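Local atomic coordinates of ABM domain-containing protein (Caulobacter crescentus, PDB entry 3BM7), a protein that is of unknown function but has a ferredoxin-like fold and may act as an oxidoreductase of the antibiotic biosynthesis monooxygenase family. Residues Gly22-Leu27 with Val69-Glu74; Cys55-Leu60 with Leu73-Ser78. All coordinates share one frame; numbering follows the deposited sequence.

Contact 1: Gly22-Leu27 with Val69-Glu74; sequences GVVATL and VYKVLE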
loop_
_atom_site.group_PDB
_atom_site.type_symbol
_atom_site.label_atom_id
_atom_site.label_comp_id
_atom_site.label_asym_id
_atom_site.label_seq_id
_atom_site.Cartn_x
_atom_site.Cartn_y
_atom_site.Cartn_z
ATOM N N GLY A 22 5.109 -0.778 -6.886
ATOM C CA GLY A 22 4.474 -0.360 -5.637
ATOM C C GLY A 22 5.463 0.274 -4.686
ATOM O O GLY A 22 6.668 0.037 -4.733
ATOM N N VAL A 23 4.945 1.121 -3.782
ATOM C CA VAL A 23 5.755 1.765 -2.777
ATOM C C VAL A 23 4.983 1.804 -1.473
ATOM O O VAL A 23 3.790 2.116 -1.478
ATOM C CB VAL A 23 6.124 3.237 -3.126
ATOM C CG1 VAL A 23 7.180 3.776 -2.152
ATOM C CG2 VAL A 23 6.581 3.362 -4.553
ATOM N N VAL A 24 5.640 1.447 -0.383
ATOM C CA VAL A 24 5.168 1.838 0.944
ATOM C C VAL A 24 6.187 2.816 1.497
ATOM O O VAL A 24 7.355 2.455 1.706
ATOM C CB VAL A 24 4.983 0.643 1.884
ATOM C CG1 VAL A 24 4.461 1.123 3.247
ATOM C CG2 VAL A 24 3.993 -0.367 1.253
ATOM N N ALA A 25 5.790 4.075 1.693
ATOM C CA ALA A 25 6.699 5.097 2.235
ATOM C C ALA A 25 6.283 5.388 3.655
ATOM O O ALA A 25 5.168 5.952 3.855
ATOM C CB ALA A 25 6.516 6.394 1.355
ATOM N N THR A 26 7.125 4.989 4.603
ATOM C CA THR A 26 6.866 5.208 6.016
ATOM C C THR A 26 7.497 6.547 6.404
ATOM O O THR A 26 8.720 6.690 6.352
ATOM C CB THR A 26 7.421 4.071 6.859
ATOM O OG1 THR A 26 6.816 2.844 6.452
ATOM C CG2 THR A 26 7.138 4.325 8.363
ATOM N N LEU A 27 6.677 7.489 6.843
ATOM C CA LEU A 27 7.117 8.836 7.205
ATOM C C LEU A 27 6.912 9.026 8.691
ATOM O O LEU A 27 5.882 8.645 9.262
ATOM C CB LEU A 27 6.328 9.854 6.424
ATOM C CG LEU A 27 6.234 9.692 4.882
ATOM C CD1 LEU A 27 5.431 10.774 4.190
ATOM C CD2 LEU A 27 7.655 9.598 4.281
ATOM N N VAL A 69 3.325 8.548 12.849
ATOM C CA VAL A 69 3.771 7.730 11.730
ATOM C C VAL A 69 2.689 7.665 10.670
ATOM O O VAL A 69 1.496 7.433 10.971
ATOM C CB VAL A 69 4.257 6.329 12.176
ATOM C CG1 VAL A 69 4.500 5.424 10.918
ATOM C CG2 VAL A 69 5.535 6.491 13.029
ATOM N N TYR A 70 3.097 7.855 9.403
ATOM C CA TYR A 70 2.223 7.762 8.260
ATOM C C TYR A 70 2.822 6.752 7.280
ATOM O O TYR A 70 4.025 6.554 7.280
ATOM C CB TYR A 70 2.110 9.096 7.553
ATOM C CG TYR A 70 1.401 10.146 8.354
ATOM C CD1 TYR A 70 2.095 10.840 9.337
ATOM C CD2 TYR A 70 0.070 10.472 8.093
ATOM C CE1 TYR A 70 1.444 11.798 10.101
ATOM C CE2 TYR A 70 -0.582 11.447 8.843
ATOM C CZ TYR A 70 0.127 12.113 9.813
ATOM O OH TYR A 70 -0.501 13.089 10.587
ATOM N N LYS A 71 1.976 6.062 6.559
ATOM C CA LYS A 71 2.430 5.212 5.463
ATOM C C LYS A 71 1.713 5.662 4.204
ATOM O O LYS A 71 0.438 5.708 4.079
ATOM C CB LYS A 71 2.213 3.729 5.737
ATOM C CG LYS A 71 2.985 3.308 6.924
ATOM C CD LYS A 71 3.132 1.800 7.115
ATOM C CE LYS A 71 3.986 1.534 8.335
ATOM N NZ LYS A 71 4.261 0.078 8.496
ATOM N N VAL A 72 2.486 6.009 3.167
ATOM C CA VAL A 72 1.900 6.338 1.898
ATOM C C VAL A 72 1.876 5.068 1.058
ATOM O O VAL A 72 2.903 4.444 0.877
ATOM C CB VAL A 72 2.670 7.437 1.098
ATOM C CG1 VAL A 72 1.800 7.986 -0.041
ATOM C CG2 VAL A 72 3.159 8.571 2.026
ATOM N N LEU A 73 0.730 4.729 0.524
ATOM C CA LEU A 73 0.598 3.596 -0.407
ATOM C C LEU A 73 0.623 4.208 -1.794
ATOM O O LEU A 73 -0.269 4.997 -2.166
ATOM C CB LEU A 73 -0.679 2.834 -0.139
ATOM C CG LEU A 73 -0.851 2.420 1.334
ATOM C CD1 LEU A 73 -2.147 1.605 1.504
ATOM C CD2 LEU A 73 0.304 1.656 1.929
ATOM N N GLU A 74 1.587 3.775 -2.614
ATOM C CA GLU A 74 1.762 4.339 -3.962
ATOM C C GLU A 74 1.872 3.219 -4.982
ATOM O O GLU A 74 2.421 2.148 -4.665
ATOM C CB GLU A 74 2.987 5.263 -4.063
ATOM C CG GLU A 74 3.215 6.158 -2.857
ATOM C CD GLU A 74 4.519 6.965 -2.882
ATOM O OE1 GLU A 74 5.138 7.110 -3.963
ATOM O OE2 GLU A 74 4.861 7.535 -1.803
#
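A25 is the hollow of this strand pair: its lone methyl leaves room on the helix-covered face of the sheet for larger neighbours on the other strand. V72 stands directly across, its CB 4.0 Å from A25 CB, and the carboxylate of E74 leans in from the next pair, bringing OE2 to 3.7 Å from the same methyl while OE1 is bonded by the hydroxyl of Y76. E74 gets there because CG sits beside the backbone N (chi1 -40°) and the chain runs extended beyond it, slanting across V23, whose CB lies 3.9 Å from E74 CB. Farther along, L27 sends CD1 diagonally to CG2 of V72 at 3.8 Å, while the Y70 ring swings off toward F37 of helix 34-51, its hydroxyl bonded to E38. The apolar L27 and V72 suit their places under that helix, where they pack on F37 and F41.

The other face is ridged differently. The K71 chain runs beside T26, pointing the same way, with CE 3.6 Å from T26 OG1; its CD brushes V24 CG1, and its amine goes on to a salt bridge with E109 of the second subunit. The threonine's other branch, CG2, meets V69 CG1 at 3.8 Å. V24 and L73 touch more loosely and also pack on the second subunit. Between the two faces, six backbone hydrogen bonds hold the register. This is the antiparallel pairing of the two central strands of a ferredoxin-like sheet, one face under helices and the other turned to a dimer partner.

Contact 2: Cys55-Leu60 with Leu73-Ser78; sequences CLVYQL and LELYAS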
loop_
_atom_site.group_PDB
_atom_site.type_symbol
_atom_site.label_atom_id
_atom_site.label_comp_id
_atom_site.label_asym_id
_atom_site.label_seq_id
_atom_site.Cartn_x
_atom_site.Cartn_y
_atom_site.Cartn_z
ATOM N N CYS A 55 0.579 7.608 -12.274
ATOM C CA CYS A 55 0.412 7.330 -10.864
ATOM C C CYS A 55 -0.992 6.773 -10.670
ATOM O O CYS A 55 -1.961 7.482 -10.832
ATOM C CB CYS A 55 0.600 8.583 -10.046
ATOM S SG CYS A 55 0.419 8.215 -8.280
ATOM N N LEU A 56 -1.070 5.502 -10.310
ATOM C CA LEU A 56 -2.302 4.744 -10.183
ATOM C C LEU A 56 -2.937 4.807 -8.786
ATOM O O LEU A 56 -4.170 4.804 -8.668
ATOM C CB LEU A 56 -2.070 3.282 -10.582
ATOM C CG LEU A 56 -1.439 3.061 -11.966
ATOM C CD1 LEU A 56 -1.249 1.583 -12.234
ATOM C CD2 LEU A 56 -2.310 3.702 -13.045
ATOM N N VAL A 57 -2.097 4.898 -7.781
ATOM C CA VAL A 57 -2.493 5.007 -6.365
ATOM C C VAL A 57 -1.540 5.963 -5.664
ATOM O O VAL A 57 -0.307 5.855 -5.817
ATOM C CB VAL A 57 -2.478 3.636 -5.672
ATOM C CG1 VAL A 57 -2.913 3.769 -4.168
ATOM C CG2 VAL A 57 -3.369 2.642 -6.452
ATOM N N TYR A 58 -2.079 6.862 -4.845
ATOM C CA TYR A 58 -1.271 7.743 -4.063
ATOM C C TYR A 58 -2.043 8.113 -2.815
ATOM O O TYR A 58 -2.749 9.113 -2.783
ATOM C CB TYR A 58 -0.893 8.994 -4.883
ATOM C CG TYR A 58 0.291 9.712 -4.347
ATOM C CD1 TYR A 58 1.573 9.245 -4.516
ATOM C CD2 TYR A 58 0.133 10.912 -3.632
ATOM C CE1 TYR A 58 2.680 9.911 -4.001
ATOM C CE2 TYR A 58 1.204 11.568 -3.109
ATOM C CZ TYR A 58 2.478 11.124 -3.312
ATOM O OH TYR A 58 3.568 11.767 -2.791
ATOM N N GLN A 59 -1.932 7.303 -1.783
ATOM C CA GLN A 59 -2.864 7.359 -0.665
ATOM C C GLN A 59 -2.099 7.475 0.650
ATOM O O GLN A 59 -1.422 6.525 1.175
ATOM C CB GLN A 59 -3.749 6.112 -0.628
ATOM C CG GLN A 59 -4.736 6.169 0.522
ATOM C CD GLN A 59 -5.706 7.316 0.348
ATOM O OE1 GLN A 59 -6.459 7.393 -0.660
ATOM N NE2 GLN A 59 -5.710 8.235 1.318
ATOM N N LEU A 60 -2.211 8.660 1.277
ATOM C CA LEU A 60 -1.710 8.854 2.606
ATOM C C LEU A 60 -2.564 8.091 3.617
ATOM O O LEU A 60 -3.787 8.144 3.564
ATOM C CB LEU A 60 -1.783 10.341 2.975
ATOM C CG LEU A 60 -1.107 10.722 4.285
ATOM C CD1 LEU A 60 0.407 10.482 4.327
ATOM C CD2 LEU A 60 -1.452 12.235 4.590
ATOM N N LEU A 73 0.730 4.729 0.524
ATOM C CA LEU A 73 0.598 3.596 -0.407
ATOM C C LEU A 73 0.623 4.208 -1.794
ATOM O O LEU A 73 -0.269 4.997 -2.166
ATOM C CB LEU A 73 -0.679 2.834 -0.139
ATOM C CG LEU A 73 -0.851 2.420 1.334
ATOM C CD1 LEU A 73 -2.147 1.605 1.504
ATOM C CD2 LEU A 73 0.304 1.656 1.929
ATOM N N GLU A 74 1.587 3.775 -2.614
ATOM C CA GLU A 74 1.762 4.339 -3.962
ATOM C C GLU A 74 1.872 3.219 -4.982
ATOM O O GLU A 74 2.421 2.148 -4.665
ATOM C CB GLU A 74 2.987 5.263 -4.063
ATOM C CG GLU A 74 3.215 6.158 -2.857
ATOM C CD GLU A 74 4.519 6.965 -2.882
ATOM O OE1 GLU A 74 5.138 7.110 -3.963
ATOM O OE2 GLU A 74 4.861 7.535 -1.803
ATOM N N LEU A 75 1.381 3.466 -6.185
ATOM C CA LEU A 75 1.498 2.501 -7.273
ATOM C C LEU A 75 1.702 3.273 -8.543
ATOM O O LEU A 75 0.951 4.204 -8.817
ATOM C CB LEU A 75 0.264 1.612 -7.385
ATOM C CG LEU A 75 0.292 0.441 -8.369
ATOM C CD1 LEU A 75 1.311 -0.629 -8.025
ATOM C CD2 LEU A 75 -1.134 -0.145 -8.545
ATOM N N TYR A 76 2.724 2.897 -9.308
ATOM C CA TYR A 76 3.051 3.556 -10.575
ATOM C C TYR A 76 2.986 2.559 -11.713
ATOM O O TYR A 76 3.300 1.389 -11.533
ATOM C CB TYR A 76 4.471 4.171 -10.509
ATOM C CG TYR A 76 4.560 5.192 -9.436
ATOM C CD1 TYR A 76 4.191 6.511 -9.674
ATOM C CD2 TYR A 76 4.878 4.820 -8.132
ATOM C CE1 TYR A 76 4.139 7.438 -8.639
ATOM C CE2 TYR A 76 4.823 5.749 -7.087
ATOM C CZ TYR A 76 4.457 7.051 -7.366
ATOM O OH TYR A 76 4.402 7.988 -6.361
ATOM N N ALA A 77 2.624 3.048 -12.896
ATOM C CA ALA A 77 2.440 2.196 -14.083
ATOM C C ALA A 77 3.762 1.584 -14.533
ATOM O O ALA A 77 3.772 0.515 -15.147
ATOM C CB ALA A 77 1.847 3.012 -15.218
ATOM N N SER A 78 4.867 2.272 -14.251
ATOM C CA SER A 78 6.195 1.898 -14.744
ATOM C C SER A 78 7.290 2.634 -13.997
ATOM O O SER A 78 7.030 3.653 -13.342
ATOM C CB SER A 78 6.319 2.269 -16.230
ATOM O OG SER A 78 6.358 3.691 -16.377
HETATM O O HOH W 1 5.628 10.431 -3.249
#
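Y58 and E74 stand side by side on the helix-covered face, the ring and carboxylate planes 55° apart, and Y58 CE1 comes to 3.6 Å from E74 CD. Y76 reaches in from the same strand as E74: its hydroxyl lies near the plane of the Y58 ring, at its edge, 3.5 Å from CE1. That hydroxyl donates to E74 OE1 over 2.7 Å, meeting the oxygen from above the carboxylate plane. A water in the plane of the Y58 ring gives a weak bond to E74 OE2; its contact with Y58 OH is so short that its detail is doubtful. Tyrosine suits both places differently: Y76 brings a hydroxyl to the acid, whereas Y58 lays its ring beside it and turns its own hydroxyl to the water.

At the far end, C55 SG, anti to the backbone N (chi1 -179°), lies obliquely off the Y76 ring, 3.8 Å from CE1. On the other face, V57 and L75 meet CB to CB at 3.8 Å, and L56 adds CD1 against L75 CD2.

The backbone sets these positions. L56 N and V57 N both bond to L75 O, the V57 bond being the longer at 3.3 Å: a classic beta bulge, which shifts the register by one between C55 and V57. Beyond it, Q59 and L73 exchange two hydrogen bonds. Farther out, H85 meets both tyrosine rings, L44 and A45 of helix 34-51 pack on Y58, and S78 caps the following helix through A81 N. The chemistry is that of a buried acid taking a hydrogen bond from a tyrosine two residues along its own strand; that bond, with the Y58 ring alongside, probably restricts the carboxylate's rotation.

Strand 69-76 is common to both contacts: contact 1 joins it to strand 21-29 and contact 2 to strand 55-62, so it lies between them in the four-stranded sheet. Their centres are 10 Å apart, and L73 and E74 belong to both. E74 ties them together on the helix-covered face, while V23 CG2 packs 3.9 Å from Y76 CE2 and V72 CG1 lies 3.7 Å from Q59 O. Both contacts also touch the second subunit, where L73 packs on V24 of that chain. A bound ethanediol, probably from crystallisation, sits about 3 Å from the Y70 side chain in contact 1; whether it marks a functional pocket is unknown.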